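PDB 6E0O: cGAS/DncV-like nucleotidyltransferase in E. coli homolog from Elizabethkingia meningoseptica ATCC 13253 = NBRC 12535, which synthesises cyclic dinucleotides, such as 3',3'-c-di-AMP, as second messengers of a CBASS antiphage defence system. Local coordinates for residues Y50-N55 against F218-V223; D104-L109 against T115-K120. All blocks are in the same frame, centred on the assembly; numbering follows the deposited sequence.

Contact 1: Y50-N55 against F218-V223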
# COMPACT_ATOMS: atom_id res chain seq x y z
N TYR A 50 -2.12 5.62 -3.64
CA TYR A 50 -2.04 6.59 -4.73
C TYR A 50 -0.90 6.23 -5.68
O TYR A 50 -1.03 6.43 -6.90
CB TYR A 50 -1.87 8.00 -4.19
CG TYR A 50 -3.16 8.65 -3.74
CD1 TYR A 50 -3.61 8.52 -2.43
CD2 TYR A 50 -3.92 9.41 -4.61
CE1 TYR A 50 -4.78 9.13 -2.01
CE2 TYR A 50 -5.08 10.03 -4.20
CZ TYR A 50 -5.51 9.88 -2.90
OH TYR A 50 -6.68 10.50 -2.51
N ARG A 51 0.21 5.72 -5.16
CA ARG A 51 1.32 5.32 -6.01
C ARG A 51 0.94 4.11 -6.87
O ARG A 51 1.23 4.07 -8.07
CB ARG A 51 2.54 4.98 -5.16
CG ARG A 51 3.75 4.52 -5.96
CD ARG A 51 4.38 5.65 -6.73
NE ARG A 51 5.44 5.19 -7.63
CZ ARG A 51 6.70 4.96 -7.26
NH1 ARG A 51 7.08 5.12 -6.00
NH2 ARG A 51 7.58 4.54 -8.16
N ASN A 52 0.32 3.12 -6.26
CA ASN A 52 0.01 1.87 -6.94
C ASN A 52 -1.36 1.89 -7.61
O ASN A 52 -1.73 0.90 -8.27
CB ASN A 52 0.10 0.72 -5.94
CG ASN A 52 1.43 0.68 -5.24
OD1 ASN A 52 2.47 0.79 -5.88
ND2 ASN A 52 1.41 0.53 -3.92
N ASN A 53 -2.10 2.98 -7.47
CA ASN A 53 -3.41 3.17 -8.09
C ASN A 53 -4.43 2.12 -7.62
O ASN A 53 -5.14 1.53 -8.43
CB ASN A 53 -3.33 3.22 -9.61
CG ASN A 53 -4.52 3.93 -10.22
OD1 ASN A 53 -5.11 4.83 -9.60
ND2 ASN A 53 -4.90 3.53 -11.42
N THR A 54 -4.51 1.93 -6.31
CA THR A 54 -5.43 0.96 -5.73
C THR A 54 -6.43 1.59 -4.76
O THR A 54 -6.98 0.89 -3.91
CB THR A 54 -4.63 -0.14 -5.03
OG1 THR A 54 -3.80 0.46 -4.03
CG2 THR A 54 -3.77 -0.91 -6.02
N ASN A 55 -6.72 2.88 -4.89
CA ASN A 55 -7.68 3.53 -4.00
C ASN A 55 -9.11 3.15 -4.36
O ASN A 55 -9.49 3.17 -5.53
CB ASN A 55 -7.59 5.04 -4.16
CG ASN A 55 -6.51 5.66 -3.34
OD1 ASN A 55 -6.39 5.39 -2.14
ND2 ASN A 55 -5.71 6.49 -3.97
N PHE A 218 -1.29 -6.46 2.28
CA PHE A 218 -1.46 -7.90 2.33
C PHE A 218 -2.33 -8.38 1.17
O PHE A 218 -1.99 -9.35 0.49
CB PHE A 218 -2.07 -8.25 3.68
CG PHE A 218 -2.02 -9.71 4.05
CD1 PHE A 218 -0.82 -10.38 4.16
CD2 PHE A 218 -3.18 -10.37 4.38
CE1 PHE A 218 -0.79 -11.70 4.54
CE2 PHE A 218 -3.15 -11.69 4.76
CZ PHE A 218 -1.95 -12.34 4.87
N ILE A 219 -3.44 -7.68 0.91
CA ILE A 219 -4.30 -8.05 -0.21
C ILE A 219 -3.52 -7.98 -1.52
O ILE A 219 -3.59 -8.89 -2.35
CB ILE A 219 -5.55 -7.14 -0.24
CG1 ILE A 219 -6.43 -7.40 0.99
CG2 ILE A 219 -6.34 -7.34 -1.54
CD1 ILE A 219 -7.61 -6.46 1.13
N GLU A 220 -2.77 -6.89 -1.72
CA GLU A 220 -2.00 -6.74 -2.95
C GLU A 220 -1.04 -7.90 -3.14
O GLU A 220 -0.91 -8.43 -4.26
CB GLU A 220 -1.24 -5.42 -2.93
CG GLU A 220 -2.15 -4.23 -3.13
CD GLU A 220 -1.43 -2.91 -3.09
OE1 GLU A 220 -0.42 -2.72 -3.80
OE2 GLU A 220 -1.90 -2.05 -2.33
N CYS A 221 -0.37 -8.32 -2.07
CA CYS A 221 0.58 -9.43 -2.18
C CYS A 221 -0.13 -10.75 -2.44
O CYS A 221 0.35 -11.56 -3.24
CB CYS A 221 1.42 -9.53 -0.90
SG CYS A 221 2.59 -8.17 -0.62
N LEU A 222 -1.27 -10.99 -1.79
CA LEU A 222 -1.99 -12.24 -2.02
C LEU A 222 -2.39 -12.38 -3.48
O LEU A 222 -2.16 -13.41 -4.11
CB LEU A 222 -3.23 -12.33 -1.13
CG LEU A 222 -2.99 -12.44 0.37
CD1 LEU A 222 -4.31 -12.27 1.11
CD2 LEU A 222 -2.33 -13.76 0.72
N VAL A 223 -3.03 -11.34 -4.03
CA VAL A 223 -3.48 -11.43 -5.41
C VAL A 223 -2.29 -11.53 -6.36
O VAL A 223 -2.37 -12.17 -7.41
CB VAL A 223 -4.42 -10.26 -5.75
CG1 VAL A 223 -4.95 -10.40 -7.16
CG2 VAL A 223 -5.58 -10.19 -4.76
O HOH W 1 -1.15 0.32 -2.80

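Contact 2: D104-L109 against T115-K120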
# COMPACT_ATOMS: atom_id res chain seq x y z
N ASP A 104 12.27 16.85 13.41
CA ASP A 104 12.46 17.98 12.51
C ASP A 104 11.39 18.00 11.42
O ASP A 104 10.93 19.07 11.01
CB ASP A 104 13.85 17.90 11.88
CG ASP A 104 14.97 18.22 12.86
OD1 ASP A 104 14.68 18.66 14.00
OD2 ASP A 104 16.14 18.02 12.48
N THR A 105 10.98 16.82 10.96
CA THR A 105 9.90 16.72 9.98
C THR A 105 8.60 17.24 10.58
O THR A 105 7.88 18.02 9.95
CB THR A 105 9.74 15.26 9.54
OG1 THR A 105 10.96 14.80 8.96
CG2 THR A 105 8.64 15.14 8.51
N GLU A 106 8.29 16.83 11.81
CA GLU A 106 7.09 17.31 12.48
C GLU A 106 7.12 18.83 12.63
O GLU A 106 6.12 19.51 12.39
CB GLU A 106 6.95 16.61 13.83
CG GLU A 106 5.69 16.96 14.57
CD GLU A 106 5.56 16.23 15.90
OE1 GLU A 106 6.45 15.41 16.24
OE2 GLU A 106 4.57 16.48 16.61
N GLU A 107 8.29 19.37 12.98
CA GLU A 107 8.43 20.81 13.16
C GLU A 107 8.21 21.54 11.84
O GLU A 107 7.50 22.55 11.79
CB GLU A 107 9.82 21.09 13.70
CG GLU A 107 10.13 22.51 14.02
CD GLU A 107 11.43 22.62 14.80
OE1 GLU A 107 11.57 21.94 15.84
OE2 GLU A 107 12.32 23.37 14.35
N ALA A 108 8.83 21.06 10.77
CA ALA A 108 8.66 21.69 9.46
C ALA A 108 7.19 21.73 9.08
O ALA A 108 6.70 22.74 8.55
CB ALA A 108 9.46 20.93 8.41
N LEU A 109 6.46 20.65 9.36
CA LEU A 109 5.05 20.59 9.02
C LEU A 109 4.22 21.48 9.94
O LEU A 109 3.34 22.21 9.49
CB LEU A 109 4.58 19.14 9.05
CG LEU A 109 5.24 18.25 7.98
CD1 LEU A 109 4.95 16.78 8.26
CD2 LEU A 109 4.74 18.64 6.60
N THR A 115 -2.20 23.27 13.73
CA THR A 115 -3.00 22.31 14.47
C THR A 115 -3.45 21.12 13.65
O THR A 115 -3.98 20.17 14.23
CB THR A 115 -4.22 23.03 15.06
OG1 THR A 115 -4.96 23.65 14.00
CG2 THR A 115 -3.78 24.08 16.07
N SER A 116 -3.24 21.13 12.33
CA SER A 116 -3.55 19.97 11.50
C SER A 116 -2.50 18.87 11.60
O SER A 116 -2.72 17.78 11.05
CB SER A 116 -3.69 20.39 10.04
OG SER A 116 -4.76 21.30 9.86
N VAL A 117 -1.38 19.11 12.26
CA VAL A 117 -0.29 18.15 12.31
C VAL A 117 -0.45 17.27 13.54
O VAL A 117 -0.57 17.77 14.66
CB VAL A 117 1.07 18.87 12.33
CG1 VAL A 117 2.20 17.86 12.44
CG2 VAL A 117 1.23 19.70 11.07
N GLU A 118 -0.42 15.95 13.33
CA GLU A 118 -0.52 14.98 14.41
C GLU A 118 0.54 13.91 14.21
O GLU A 118 0.54 13.21 13.19
CB GLU A 118 -1.91 14.35 14.45
CG GLU A 118 -3.04 15.35 14.60
CD GLU A 118 -4.40 14.70 14.64
OE1 GLU A 118 -5.41 15.43 14.73
OE2 GLU A 118 -4.48 13.46 14.58
N ARG A 119 1.42 13.76 15.19
CA ARG A 119 2.41 12.69 15.13
C ARG A 119 1.73 11.35 15.33
O ARG A 119 0.90 11.19 16.24
CB ARG A 119 3.46 12.91 16.20
CG ARG A 119 4.51 11.83 16.21
CD ARG A 119 5.67 12.22 17.07
NE ARG A 119 6.67 11.16 17.14
CZ ARG A 119 7.98 11.38 17.09
NH1 ARG A 119 8.44 12.61 16.92
NH2 ARG A 119 8.82 10.36 17.16
N LYS A 120 2.08 10.39 14.48
CA LYS A 120 1.57 9.03 14.57
C LYS A 120 2.74 8.06 14.74
O LYS A 120 3.91 8.45 14.67
CB LYS A 120 0.74 8.67 13.34
CG LYS A 120 -0.41 9.62 13.06
CD LYS A 120 -1.47 9.58 14.15
CE LYS A 120 -2.51 10.66 13.90
NZ LYS A 120 -3.58 10.67 14.93
O HOH W 2 1.53 15.62 17.40

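Contact 1: Y50-N55 against F218-V223
Glu-220 reaches out from helix 216-224 toward Thr-54 and Asn-52, and the meeting shows how one buried water can join three polar side chains that do not bond directly to one another. Glu-220 OE2 stops 3.6 Å from Thr-54 OG1, while Glu-220 OE1 lies 3.7 Å from Asn-52 ND2. The amide and carboxylate planes are turned 74° apart, so the two flat groups cross instead of stacking. A water fills the gap: it accepts from Asn-52 ND2 at 2.8 Å and is joined to Thr-54 OG1 at 2.9 Å. The same water lies an unusually short 2.5 Å from Glu-220 OE2, toward which it appears to donate.

The torsions explain the convergence. Thr-54 sets its hydroxyl between its own backbone N and carbonyl carbon (chi1 58°), facing the glutamate that comes from the opposite direction. Glu-220 runs extended beyond CG (chi2 179°), which carries its carboxylate well clear of its helix. Asn-53, the first residue to leave the helical conformation, has positive phi, and the chain turns there between Asn-52 and Thr-54, whose side chains both reach the water.

Helix 48-52 follows strand 42-47 and begins with the Gly-Ser pair characteristic of Pol-beta-like nucleotidyltransferases; Asn-52 is among the probable GTP-binding residues. Outside the segments, His-174 NE2 hydrogen-bonds to Glu-220 OE1, and Lys-197, also likely to bind GTP, bonds to the carbonyl of Thr-54.

Each carboxylate oxygen of Glu-220 thus has a partner, which should limit rotation of the group, and its polar reach links the catalytic domain to the helical half through a single buried water.

Contact 2: D104-L109 against T115-K120
Val-117 lays its CG2 methyl against the last turn of segment 104-109, where it meets both the backbone and the side chain of Leu-109. Val-117 CG2 sits 3.6 Å from Leu-109 O and 4.0 Å from Leu-109 CB, the close, buried end of the contact. The second methyl, Val-117 CG1, touches Glu-106 CG at 4.2 Å, so the branched side chain spans one turn of the helix. Ile-124 on the adjoining strand packs on both Val-117 and Leu-109, and Leu-109 also rests on Val-137 of the central sheet.

Helix 98-113 and strand 117-119 are consecutive elements of the nucleotidyltransferase domain, joined by a short connection that includes a 3-10 segment at 115-116. The axes of 104-109 and 117-119 run nearly antiparallel, at 165°, and approach to 9.0 Å. The strand is an edge piece of the mixed sheet, paired antiparallel with 124-126, and the helix covers one face of that sheet.

Toward Arg-119 the character changes from buried apolar packing to partly exposed charges and water. In Glu-106, CG stands anti to the backbone N (chi1 -176°) and the chain continues extended, crossing the arginine chain at about a right angle. Glu-106 OE1 comes in at the guanidinium edge, forming a long salt bridge of 3.5 Å to Arg-119 NH1 and lying 3.4 Å from Arg-119 CD. Both charges are shared: Arg-110 binds Glu-106 OE2, and Asp-162 takes the NE of Arg-119. A water accepts from Arg-119 N at 2.9 Å and donates to Glu-106 OE2 over a looser 3.3 Å.

Contact 2 is nested within the loop that contact 1 closes: the chain passes through 50-55, then 104-109 and 115-120, and only much later reaches 218-223. The two centres are 27 Å apart and their nearest atoms about 16 Å, so nothing touches directly. The mixed sheet connects them instead. Strand 42-47, leading into helix 48-52, pairs with 62-68, and the pairing continues through 135-147 and 124-126 to strand 117-119. Contact 1, near the centre of the chain, joins the nucleotidyltransferase domain to the C-terminal helices beside probable GTP-binding residues; contact 2, at the sheet's periphery, packs a helix on the sheet that also carries the probable magnesium ligand Asp-136.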